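Local coordinates for protein Methylcobalamin\: coenzyme M methyltransferase (Methanosarcina mazei, PDB 4AY7) that transfers a methyl group from a methylated corrinoid to coenzyme M in methanogenesis, as a zinc-dependent enzyme built on a TIM barrel, at residues Asp205-Ala210 and Ser237-Val242; Phe227-Leu232 and Ala259-Glu264; Pro131-Ala136 and Asn197-Ala202; Gly152-Pro157 and Glu190-Tyr195. One frame throughout, in Å; residues are numbered along the deposited sequence.

All four contacts lie in the wall of one TIM barrel. Contacts 1 and 4, centres about 9 Å apart, use the neighbouring strands 206-210 and 150-155, hydrogen-bonded from Ala210 N to Met154 O at 2.9 Å. Contacts 3 and 4 share helix 178-202 and meet where Met199 CE packs on Met154 SD at 3.6 Å. Helix 221-238 runs through contacts 1 and 2, which join where Ile209 CD1 touches Phe263 CZ at 3.7 Å. Contacts 2 and 3 lie farther apart, about 24 Å between centres. The zinc bound by His246, Cys248 and Cys325 is about 12 Å from the Glu155 side chain in contact 4 and 13 Å from that of Leu232 in contact 2.

Contact 1: residues Asp205-Ala210 and Ser237-Val242; sequences DVIAIA and SSVNSV
The carbonyl of Val242 is the flat group at the centre of this contact: Ile207 N meets it in its plane, while the hydroxyl of Ser241 stands above that plane. The Ile207 N to Val242 O bond is 3.0 Å long and nearly straight, with 160° at the hydrogen. Ser241 OG donates to the same oxygen at 2.8 Å from 43° out of the plane, so two donors grip Val242 O. The torsion of Ser241 (chi1 67°) places OG between its backbone N and carbonyl carbon, where it also lies 3.5 Å from Ile207 CG1. Val206 CA adds a C-H contact to Val242 O at 3.3 Å. At Asp205 a water joins the backbones, donating to Asp205 O and accepting from Val242 N. Two apolar touches complete the seam: the Ile207 and Val239 side chains cross at about a right angle, CG1 to CG1 4.1 Å, and Val206 CG2 meets Val242 CG1 at 4.3 Å. The carboxylate of Asp205 turns elsewhere, to Arg141. The chain here closes the beta-alpha-beta unit of strand 206-210, helix 221-238 and strand 242-246, the parallel building block of a TIM barrel.

Contact 2: residues Phe227-Leu232 and Ala259-Glu264; sequences FLKSRL and ADCGFE
Lys229 and Asp260 form a salt bridge, with Lys229 NZ 3.2 Å from Asp260 OD2. The ammonium meets OD2 on its anti side and only 16° out of the carboxylate plane. Lys229 CG lies anti to the backbone N (chi1 -172°) and the chain beyond it is extended, carrying NZ past the edge of the helix to the loop. On the way CE passes 3.7 Å from Asp260 CB. The other carboxylate oxygen, OD1, pairs with Arg285, so Asp260 sits between two cations, an arrangement likely to favour its charged form. Asp260 O is bonded to Gln233 NE2, a further tie between this loop and the helix. The loop 259-264 leads from helix 252-259 into strand 265-267, an alpha-to-beta connection of the TIM barrel, and it packs here against helix 221-238, the outer helix before strand 242-246. Below the charges the contact turns apolar. Cys261 points its sulfur at the helix, with SG 3.8 Å from Lys229 CG and 4.0 Å from Leu232 CB. The Phe263 ring comes in edge first: Leu232 CB lies in the plane of the ring, 4.0 Å from CE1, and Cys261 CB is also at this edge. Leu232 O approaches the ring obliquely, 3.6 Å from CE1. Leu245 of strand 242-246 touches both Leu232 and Phe263 from the barrel side.

Contact 3: residues Pro131-Ala136 and Asn197-Ala202; sequences PVVLEA and NAMVEA
Leu134 is the main bump on helix 130-144, and its two methyls settle into a shallow hollow on helix 178-202 made by Ala198, Met199 and Ala202. CD2 goes in deepest, reaching the backbone between two residues, 3.6 Å from Ala198 O and 3.7 Å from Met199 N. Around it stand Met199 CG at 3.9 Å and Ala202 CB at 4.1 Å, while CD1 rests on Ala198 CB at 4.0 Å. The floor of the hollow is thus main chain, and the alanine CB atoms flank it. These two helices belong to the outer layer of the TIM barrel, before and after strand 150-155 in the chain, and run in similar directions, their axes crossing at -30° with a closest approach of 9.2 Å. Ala202 CB also lies against the other backbone, 3.8 Å from Leu134 O. Met199 makes a second, smaller contact: SD lies 3.9 Å from Val133 CG1, and the bend at chi3 (-79°) turns CE toward Met154. Pro81 packs on Val133 from one side, and Ile207 of strand 206-210 touches Met199 from the barrel side.

Contact 4: residues Gly152-Pro157 and Glu190-Tyr195; sequences GGMEGP and EASIIY
Met154 CG sits between its own backbone N and carbonyl carbon (chi1 54°), and a bend at chi3 (-80°) then swings CE toward helix 178-202, where it rests 3.6 Å from Ser192 O and 3.9 Å from Ser192 CB. Tyr195 CG is anti to its backbone N, which places CG on the strand side; the ring reaches the strand at Met154, and the two side chains lie alongside, running in opposite senses. Met154 SD lies 4.9 Å from the centroid of the Tyr195 ring, oblique to it, a Met-aromatic contact; nearer the backbone, Met154 CB touches Tyr195 CE2 at 3.9 Å. The phenol is tied to the strand by a water in the ring plane, which lies 2.7 Å from Tyr195 OH and itself donates to Gly153 O at 2.8 Å. Gly156 is the N-cap of the next helix, and Pro157 CA, at that helix's start, meets Ser192 OG at 3.7 Å; this hydroxyl is bonded to Ala188 O within its own helix. The strand and helix segments run nearly antiparallel, at 166°. The interface is closed by Leu87 of helix 86-90, which touches Met154, Ser192 and Tyr195, and by Phe235 of helix 221-238, which packs on Met154 and Ser192, while strand 206-210 hydrogen-bonds alongside strand 150-155.

Contact 1: residues Asp205-Ala210 and Ser237-Val242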
loop_
_atom_site.group_PDB
_atom_site.type_symbol
_atom_site.label_atom_id
_atom_site.label_comp_id
_atom_site.label_asym_id
_atom_site.label_seq_id
_atom_site.Cartn_x
_atom_site.Cartn_y
_atom_site.Cartn_z
ATOM N N ASP A 205 -3.773 2.575 11.882
ATOM C CA ASP A 205 -2.993 1.662 12.746
ATOM C C ASP A 205 -1.745 1.144 12.068
ATOM O O ASP A 205 -0.746 0.799 12.743
ATOM C CB ASP A 205 -3.873 0.467 13.150
ATOM C CG ASP A 205 -5.106 0.906 13.965
ATOM O OD1 ASP A 205 -4.996 1.541 15.062
ATOM O OD2 ASP A 205 -6.211 0.716 13.453
ATOM N N VAL A 206 -1.845 1.003 10.748
ATOM C CA VAL A 206 -0.757 0.553 9.911
ATOM C C VAL A 206 -0.659 1.550 8.773
ATOM O O VAL A 206 -1.701 1.933 8.251
ATOM C CB VAL A 206 -1.127 -0.840 9.361
ATOM C CG1 VAL A 206 -0.072 -1.296 8.343
ATOM C CG2 VAL A 206 -1.275 -1.827 10.498
ATOM N N ILE A 207 0.540 1.928 8.343
ATOM C CA ILE A 207 0.703 2.721 7.132
ATOM C C ILE A 207 1.362 1.745 6.197
ATOM O O ILE A 207 2.419 1.261 6.540
ATOM C CB ILE A 207 1.566 4.029 7.271
ATOM C CG1 ILE A 207 0.938 4.880 8.374
ATOM C CG2 ILE A 207 1.665 4.724 5.906
ATOM C CD1 ILE A 207 -0.507 5.364 8.051
ATOM N N ALA A 208 0.738 1.519 5.046
ATOM C CA ALA A 208 1.255 0.736 3.956
ATOM C C ALA A 208 1.619 1.561 2.736
ATOM O O ALA A 208 0.742 2.222 2.087
ATOM C CB ALA A 208 0.225 -0.298 3.565
ATOM N N ILE A 209 2.913 1.597 2.394
ATOM C CA ILE A 209 3.294 2.372 1.262
ATOM C C ILE A 209 3.485 1.493 0.054
ATOM O O ILE A 209 3.985 0.381 0.144
ATOM C CB ILE A 209 4.520 3.244 1.520
ATOM C CG1 ILE A 209 5.789 2.433 1.612
ATOM C CG2 ILE A 209 4.294 4.141 2.770
ATOM C CD1 ILE A 209 7.049 3.263 1.832
ATOM N N ALA A 210 3.095 2.002 -1.083
ATOM C CA ALA A 210 3.274 1.315 -2.326
ATOM C C ALA A 210 4.278 2.106 -3.109
ATOM O O ALA A 210 4.051 3.279 -3.392
ATOM C CB ALA A 210 1.945 1.145 -3.057
ATOM N N SER A 237 11.580 4.596 10.011
ATOM C CA SER A 237 11.980 5.003 11.362
ATOM C C SER A 237 11.259 6.226 11.917
ATOM O O SER A 237 11.246 6.448 13.124
ATOM C CB SER A 237 13.494 5.112 11.458
ATOM O OG SER A 237 13.921 6.281 10.794
ATOM N N SER A 238 10.743 7.080 11.041
ATOM C CA SER A 238 10.148 8.341 11.461
ATOM C C SER A 238 8.625 8.322 11.618
ATOM O O SER A 238 8.019 9.285 12.125
ATOM C CB SER A 238 10.521 9.382 10.431
ATOM O OG SER A 238 11.950 9.438 10.205
ATOM N N VAL A 239 8.011 7.300 11.056
ATOM C CA VAL A 239 6.557 7.126 11.073
ATOM C C VAL A 239 6.135 6.387 12.339
ATOM O O VAL A 239 6.662 5.302 12.660
ATOM C CB VAL A 239 6.106 6.386 9.820
ATOM C CG1 VAL A 239 4.616 6.027 9.876
ATOM C CG2 VAL A 239 6.332 7.294 8.618
ATOM N N ASN A 240 5.171 6.973 13.028
ATOM C CA ASN A 240 4.761 6.562 14.376
ATOM C C ASN A 240 3.721 5.444 14.394
ATOM O O ASN A 240 2.748 5.504 15.111
ATOM C CB ASN A 240 4.308 7.827 15.147
ATOM C CG ASN A 240 5.492 8.783 15.325
ATOM O OD1 ASN A 240 6.549 8.335 15.687
ATOM N ND2 ASN A 240 5.351 10.000 14.987
ATOM N N SER A 241 3.933 4.433 13.561
ATOM C CA SER A 241 3.080 3.215 13.588
ATOM C C SER A 241 3.848 2.065 12.956
ATOM O O SER A 241 4.917 2.268 12.325
ATOM C CB SER A 241 1.770 3.411 12.778
ATOM O OG SER A 241 2.064 3.542 11.388
ATOM N N VAL A 242 3.260 0.882 13.096
ATOM C CA VAL A 242 3.592 -0.234 12.248
ATOM C C VAL A 242 3.447 0.165 10.794
ATOM O O VAL A 242 2.527 0.934 10.408
ATOM C CB VAL A 242 2.756 -1.481 12.648
ATOM C CG1 VAL A 242 2.860 -2.584 11.577
ATOM C CG2 VAL A 242 3.159 -1.935 14.084
HETATM O O HOH W 1 0.857 1.032 14.809
#

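Contact 2: residues Phe227-Leu232 and Ala259-Glu264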
loop_
_atom_site.group_PDB
_atom_site.type_symbol
_atom_site.label_atom_id
_atom_site.label_comp_id
_atom_site.label_asym_id
_atom_site.label_seq_id
_atom_site.Cartn_x
_atom_site.Cartn_y
_atom_site.Cartn_z
ATOM N N PHE A 227 20.827 4.675 -3.327
ATOM C CA PHE A 227 19.987 5.880 -3.084
ATOM C C PHE A 227 18.636 5.719 -2.401
ATOM O O PHE A 227 18.197 6.621 -1.667
ATOM C CB PHE A 227 19.677 6.625 -4.387
ATOM C CG PHE A 227 20.887 6.954 -5.217
ATOM C CD1 PHE A 227 21.761 7.920 -4.819
ATOM C CD2 PHE A 227 21.117 6.284 -6.420
ATOM C CE1 PHE A 227 22.869 8.203 -5.599
ATOM C CE2 PHE A 227 22.232 6.538 -7.185
ATOM C CZ PHE A 227 23.098 7.500 -6.787
ATOM N N LEU A 228 17.975 4.587 -2.646
ATOM C CA LEU A 228 16.558 4.418 -2.253
ATOM C C LEU A 228 16.428 3.873 -0.862
ATOM O O LEU A 228 15.620 4.364 -0.082
ATOM C CB LEU A 228 15.864 3.579 -3.290
ATOM C CG LEU A 228 16.005 4.015 -4.761
ATOM C CD1 LEU A 228 15.105 3.141 -5.690
ATOM C CD2 LEU A 228 15.750 5.547 -4.959
ATOM N N LYS A 229 17.248 2.875 -0.513
ATOM C CA LYS A 229 17.163 2.191 0.773
ATOM C C LYS A 229 17.199 3.178 1.945
ATOM O O LYS A 229 16.382 3.075 2.858
ATOM C CB LYS A 229 18.326 1.199 0.884
ATOM C CG LYS A 229 18.259 0.286 2.066
ATOM C CD LYS A 229 19.299 -0.825 1.884
ATOM C CE LYS A 229 19.696 -1.438 3.190
ATOM N NZ LYS A 229 20.300 -2.824 3.030
ATOM N N SER A 230 18.122 4.139 1.892
ATOM C CA SER A 230 18.249 5.094 3.003
ATOM C C SER A 230 17.030 5.945 3.243
ATOM O O SER A 230 16.699 6.221 4.425
ATOM C CB SER A 230 19.523 5.985 2.911
ATOM O OG SER A 230 19.419 6.797 1.753
ATOM N N ARG A 231 16.306 6.308 2.165
ATOM C CA ARG A 231 15.114 7.051 2.359
ATOM C C ARG A 231 14.007 6.207 2.906
ATOM O O ARG A 231 13.245 6.652 3.764
ATOM C CB ARG A 231 14.677 7.817 1.066
ATOM C CG ARG A 231 15.514 9.058 0.749
ATOM C CD ARG A 231 16.846 8.770 0.031
ATOM N NE ARG A 231 17.673 9.972 -0.033
ATOM C CZ ARG A 231 18.898 10.048 -0.521
ATOM N NH1 ARG A 231 19.534 9.000 -0.995
ATOM N NH2 ARG A 231 19.547 11.219 -0.419
ATOM N N LEU A 232 13.860 5.001 2.377
ATOM C CA LEU A 232 12.833 4.045 2.932
ATOM C C LEU A 232 13.087 3.739 4.419
ATOM O O LEU A 232 12.140 3.802 5.217
ATOM C CB LEU A 232 12.829 2.776 2.106
ATOM C CG LEU A 232 12.308 2.969 0.687
ATOM C CD1 LEU A 232 12.635 1.776 -0.248
ATOM C CD2 LEU A 232 10.789 3.222 0.685
ATOM N N ALA A 259 14.197 -6.028 3.244
ATOM C CA ALA A 259 14.071 -6.546 4.574
ATOM C C ALA A 259 14.928 -5.799 5.564
ATOM O O ALA A 259 14.665 -5.888 6.750
ATOM C CB ALA A 259 14.350 -8.070 4.614
ATOM N N ASP A 260 15.942 -5.082 5.082
ATOM C CA ASP A 260 16.767 -4.189 5.917
ATOM C C ASP A 260 16.226 -2.737 6.057
ATOM O O ASP A 260 16.927 -1.907 6.658
ATOM C CB ASP A 260 18.180 -4.097 5.303
ATOM C CG ASP A 260 18.985 -5.364 5.404
ATOM O OD1 ASP A 260 18.815 -6.154 6.353
ATOM O OD2 ASP A 260 19.839 -5.591 4.514
ATOM N N CYS A 261 15.014 -2.415 5.544
ATOM C CA CYS A 261 14.576 -0.997 5.506
ATOM C C CYS A 261 13.800 -0.592 6.751
ATOM O O CYS A 261 13.415 0.564 6.870
ATOM C CB CYS A 261 13.781 -0.658 4.284
ATOM S SG CYS A 261 14.655 -0.740 2.699
ATOM N N GLY A 262 13.546 -1.535 7.652
ATOM C CA GLY A 262 12.875 -1.177 8.891
ATOM C C GLY A 262 11.374 -1.206 8.948
ATOM O O GLY A 262 10.788 -0.818 9.951
ATOM N N PHE A 263 10.758 -1.747 7.914
ATOM C CA PHE A 263 9.321 -1.960 7.906
ATOM C C PHE A 263 9.001 -3.258 8.594
ATOM O O PHE A 263 9.714 -4.218 8.393
ATOM C CB PHE A 263 8.837 -2.038 6.456
ATOM C CG PHE A 263 8.929 -0.727 5.736
ATOM C CD1 PHE A 263 10.146 -0.355 5.149
ATOM C CD2 PHE A 263 7.813 0.105 5.594
ATOM C CE1 PHE A 263 10.270 0.864 4.482
ATOM C CE2 PHE A 263 7.925 1.308 4.926
ATOM C CZ PHE A 263 9.156 1.703 4.372
ATOM N N GLU A 264 7.946 -3.292 9.384
ATOM C CA GLU A 264 7.504 -4.556 9.954
ATOM C C GLU A 264 7.210 -5.595 8.900
ATOM O O GLU A 264 7.566 -6.758 9.071
ATOM C CB GLU A 264 6.266 -4.361 10.792
ATOM C CG GLU A 264 6.579 -3.860 12.177
ATOM C CD GLU A 264 6.904 -2.425 12.309
ATOM O OE1 GLU A 264 6.759 -1.709 11.305
ATOM O OE2 GLU A 264 7.346 -2.024 13.450
#

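Contact 3: residues Pro131-Ala136 and Asn197-Ala202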
loop_
_atom_site.group_PDB
_atom_site.type_symbol
_atom_site.label_atom_id
_atom_site.label_comp_id
_atom_site.label_asym_id
_atom_site.label_seq_id
_atom_site.Cartn_x
_atom_site.Cartn_y
_atom_site.Cartn_z
ATOM N N PRO A 131 -7.068 16.388 3.246
ATOM C CA PRO A 131 -8.161 16.441 4.192
ATOM C C PRO A 131 -9.355 15.486 3.926
ATOM O O PRO A 131 -10.084 15.173 4.880
ATOM C CB PRO A 131 -8.638 17.901 4.054
ATOM C CG PRO A 131 -7.451 18.655 3.522
ATOM C CD PRO A 131 -6.907 17.675 2.529
ATOM N N VAL A 132 -9.549 15.011 2.700
ATOM C CA VAL A 132 -10.565 13.990 2.431
ATOM C C VAL A 132 -10.166 12.647 3.110
ATOM O O VAL A 132 -11.003 12.005 3.779
ATOM C CB VAL A 132 -10.730 13.722 0.926
ATOM C CG1 VAL A 132 -11.834 12.735 0.697
ATOM C CG2 VAL A 132 -11.172 15.003 0.183
ATOM N N VAL A 133 -8.896 12.252 2.933
ATOM C CA VAL A 133 -8.398 11.026 3.517
ATOM C C VAL A 133 -8.418 11.074 5.038
ATOM O O VAL A 133 -8.912 10.137 5.663
ATOM C CB VAL A 133 -6.970 10.718 3.044
ATOM C CG1 VAL A 133 -6.449 9.464 3.784
ATOM C CG2 VAL A 133 -7.007 10.459 1.525
ATOM N N LEU A 134 -7.997 12.188 5.635
ATOM C CA LEU A 134 -8.004 12.264 7.098
ATOM C C LEU A 134 -9.407 12.214 7.644
ATOM O O LEU A 134 -9.688 11.558 8.625
ATOM C CB LEU A 134 -7.252 13.515 7.576
ATOM C CG LEU A 134 -5.786 13.597 7.098
ATOM C CD1 LEU A 134 -5.121 14.821 7.720
ATOM C CD2 LEU A 134 -4.953 12.315 7.442
ATOM N N GLU A 135 -10.316 12.900 7.019
ATOM C CA GLU A 135 -11.674 12.845 7.446
ATOM C C GLU A 135 -12.319 11.449 7.254
ATOM O O GLU A 135 -13.112 11.038 8.070
ATOM C CB GLU A 135 -12.462 13.934 6.742
ATOM C CG GLU A 135 -13.948 13.855 6.984
ATOM C CD GLU A 135 -14.369 14.367 8.369
ATOM O OE1 GLU A 135 -13.498 14.725 9.247
ATOM O OE2 GLU A 135 -15.610 14.495 8.545
ATOM N N ALA A 136 -11.977 10.753 6.188
ATOM C CA ALA A 136 -12.547 9.410 5.936
ATOM C C ALA A 136 -12.065 8.402 6.982
ATOM O O ALA A 136 -12.836 7.585 7.456
ATOM C CB ALA A 136 -12.275 8.915 4.508
ATOM N N ASN A 197 2.299 10.315 9.266
ATOM C CA ASN A 197 1.964 10.643 10.614
ATOM C C ASN A 197 0.653 11.280 10.838
ATOM O O ASN A 197 0.011 11.063 11.893
ATOM C CB ASN A 197 3.124 11.398 11.322
ATOM C CG ASN A 197 4.324 10.498 11.648
ATOM O OD1 ASN A 197 4.149 9.366 11.969
ATOM N ND2 ASN A 197 5.548 11.027 11.553
ATOM N N ALA A 198 0.211 12.109 9.870
ATOM C CA ALA A 198 -1.133 12.631 9.914
ATOM C C ALA A 198 -2.171 11.552 9.840
ATOM O O ALA A 198 -3.196 11.656 10.527
ATOM C CB ALA A 198 -1.402 13.662 8.800
ATOM N N MET A 199 -2.014 10.596 8.934
ATOM C CA MET A 199 -2.966 9.465 8.903
ATOM C C MET A 199 -2.968 8.698 10.231
ATOM O O MET A 199 -4.036 8.357 10.725
ATOM C CB MET A 199 -2.681 8.504 7.752
ATOM C CG MET A 199 -2.975 9.066 6.397
ATOM S SD MET A 199 -3.084 7.880 5.013
ATOM C CE MET A 199 -1.360 7.602 4.669
ATOM N N VAL A 200 -1.796 8.506 10.838
ATOM C CA VAL A 200 -1.736 7.888 12.140
ATOM C C VAL A 200 -2.525 8.705 13.146
ATOM O O VAL A 200 -3.325 8.134 13.897
ATOM C CB VAL A 200 -0.261 7.655 12.609
ATOM C CG1 VAL A 200 -0.199 7.205 14.076
ATOM C CG2 VAL A 200 0.444 6.633 11.689
ATOM N N GLU A 201 -2.297 10.029 13.186
ATOM C CA GLU A 201 -3.014 10.914 14.147
ATOM C C GLU A 201 -4.505 10.852 13.891
ATOM O O GLU A 201 -5.272 10.975 14.824
ATOM C CB GLU A 201 -2.494 12.375 14.138
ATOM C CG GLU A 201 -1.119 12.570 14.836
ATOM C CD GLU A 201 -0.103 13.628 14.220
ATOM O OE1 GLU A 201 -0.477 14.513 13.383
ATOM O OE2 GLU A 201 1.123 13.589 14.580
ATOM N N ALA A 202 -4.917 10.649 12.647
ATOM C CA ALA A 202 -6.350 10.548 12.321
ATOM C C ALA A 202 -6.953 9.239 12.752
ATOM O O ALA A 202 -8.167 9.165 12.883
ATOM C CB ALA A 202 -6.652 10.751 10.805
#

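Contact 4: residues Gly152-Pro157 and Glu190-Tyr195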
loop_
_atom_site.group_PDB
_atom_site.type_symbol
_atom_site.label_atom_id
_atom_site.label_comp_id
_atom_site.label_asym_id
_atom_site.label_seq_id
_atom_site.Cartn_x
_atom_site.Cartn_y
_atom_site.Cartn_z
ATOM N N GLY A 152 -3.828 2.815 6.335
ATOM C CA GLY A 152 -3.632 3.925 5.492
ATOM C C GLY A 152 -2.626 3.642 4.412
ATOM O O GLY A 152 -1.464 3.467 4.676
ATOM N N GLY A 153 -3.083 3.724 3.175
ATOM C CA GLY A 153 -2.252 3.521 2.015
ATOM C C GLY A 153 -1.780 4.795 1.408
ATOM O O GLY A 153 -2.512 5.830 1.433
ATOM N N MET A 154 -0.577 4.769 0.846
ATOM C CA MET A 154 -0.051 5.928 0.148
ATOM C C MET A 154 1.096 5.514 -0.744
ATOM O O MET A 154 1.723 4.484 -0.541
ATOM C CB MET A 154 0.402 6.993 1.132
ATOM C CG MET A 154 1.384 6.447 2.136
ATOM S SD MET A 154 2.016 7.601 3.389
ATOM C CE MET A 154 3.260 8.454 2.430
ATOM N N GLU A 155 1.369 6.341 -1.708
ATOM C CA GLU A 155 2.564 6.277 -2.553
ATOM C C GLU A 155 3.787 6.543 -1.689
ATOM O O GLU A 155 3.759 7.310 -0.750
ATOM C CB GLU A 155 2.450 7.277 -3.758
ATOM C CG GLU A 155 2.312 8.716 -3.387
ATOM C CD GLU A 155 0.843 9.159 -3.196
ATOM O OE1 GLU A 155 -0.010 8.375 -2.693
ATOM O OE2 GLU A 155 0.551 10.329 -3.487
ATOM N N GLY A 156 4.834 5.759 -1.917
ATOM C CA GLY A 156 6.030 5.801 -1.079
ATOM C C GLY A 156 7.004 6.859 -1.605
ATOM O O GLY A 156 6.801 7.420 -2.717
ATOM N N PRO A 157 8.076 7.119 -0.861
ATOM C CA PRO A 157 8.890 8.272 -1.210
ATOM C C PRO A 157 9.593 8.175 -2.545
ATOM O O PRO A 157 9.808 9.214 -3.195
ATOM C CB PRO A 157 9.879 8.396 -0.079
ATOM C CG PRO A 157 9.778 7.174 0.748
ATOM C CD PRO A 157 8.474 6.502 0.421
ATOM N N GLU A 190 10.480 13.652 3.252
ATOM C CA GLU A 190 9.999 14.536 4.259
ATOM C C GLU A 190 8.465 14.647 4.163
ATOM O O GLU A 190 7.765 14.613 5.155
ATOM C CB GLU A 190 10.663 15.904 4.064
ATOM C CG GLU A 190 10.210 17.022 4.975
ATOM C CD GLU A 190 10.964 18.351 4.679
ATOM O OE1 GLU A 190 12.218 18.301 4.427
ATOM O OE2 GLU A 190 10.308 19.453 4.701
ATOM N N ALA A 191 7.985 14.900 2.963
ATOM C CA ALA A 191 6.533 15.057 2.730
ATOM C C ALA A 191 5.847 13.749 3.115
ATOM O O ALA A 191 4.769 13.746 3.703
ATOM C CB ALA A 191 6.215 15.420 1.239
ATOM N N SER A 192 6.445 12.638 2.745
ATOM C CA SER A 192 5.848 11.293 3.009
ATOM C C SER A 192 5.652 11.057 4.500
ATOM O O SER A 192 4.608 10.594 4.936
ATOM C CB SER A 192 6.732 10.189 2.365
ATOM O OG SER A 192 6.513 10.216 0.938
ATOM N N ILE A 193 6.644 11.434 5.290
ATOM C CA ILE A 193 6.601 11.172 6.727
ATOM C C ILE A 193 5.507 12.050 7.341
ATOM O O ILE A 193 4.693 11.590 8.192
ATOM C CB ILE A 193 7.971 11.501 7.342
ATOM C CG1 ILE A 193 8.942 10.452 6.902
ATOM C CG2 ILE A 193 7.854 11.685 8.834
ATOM C CD1 ILE A 193 10.367 10.833 7.174
ATOM N N ILE A 194 5.460 13.300 6.901
ATOM C CA ILE A 194 4.443 14.246 7.404
ATOM C C ILE A 194 3.021 13.693 7.171
ATOM O O ILE A 194 2.167 13.739 8.055
ATOM C CB ILE A 194 4.575 15.642 6.795
ATOM C CG1 ILE A 194 5.867 16.346 7.298
ATOM C CG2 ILE A 194 3.309 16.492 7.097
ATOM C CD1 ILE A 194 6.374 17.528 6.481
ATOM N N TYR A 195 2.754 13.259 5.959
ATOM C CA TYR A 195 1.397 12.742 5.596
ATOM C C TYR A 195 1.100 11.449 6.330
ATOM O O TYR A 195 0.028 11.276 6.919
ATOM C CB TYR A 195 1.350 12.505 4.103
ATOM C CG TYR A 195 0.047 11.902 3.565
ATOM C CD1 TYR A 195 -1.191 12.259 4.087
ATOM C CD2 TYR A 195 0.072 10.991 2.530
ATOM C CE1 TYR A 195 -2.380 11.720 3.594
ATOM C CE2 TYR A 195 -1.114 10.475 1.959
ATOM C CZ TYR A 195 -2.342 10.835 2.523
ATOM O OH TYR A 195 -3.508 10.309 2.052
HETATM O O HOH W 2 -2.984 8.303 0.257
#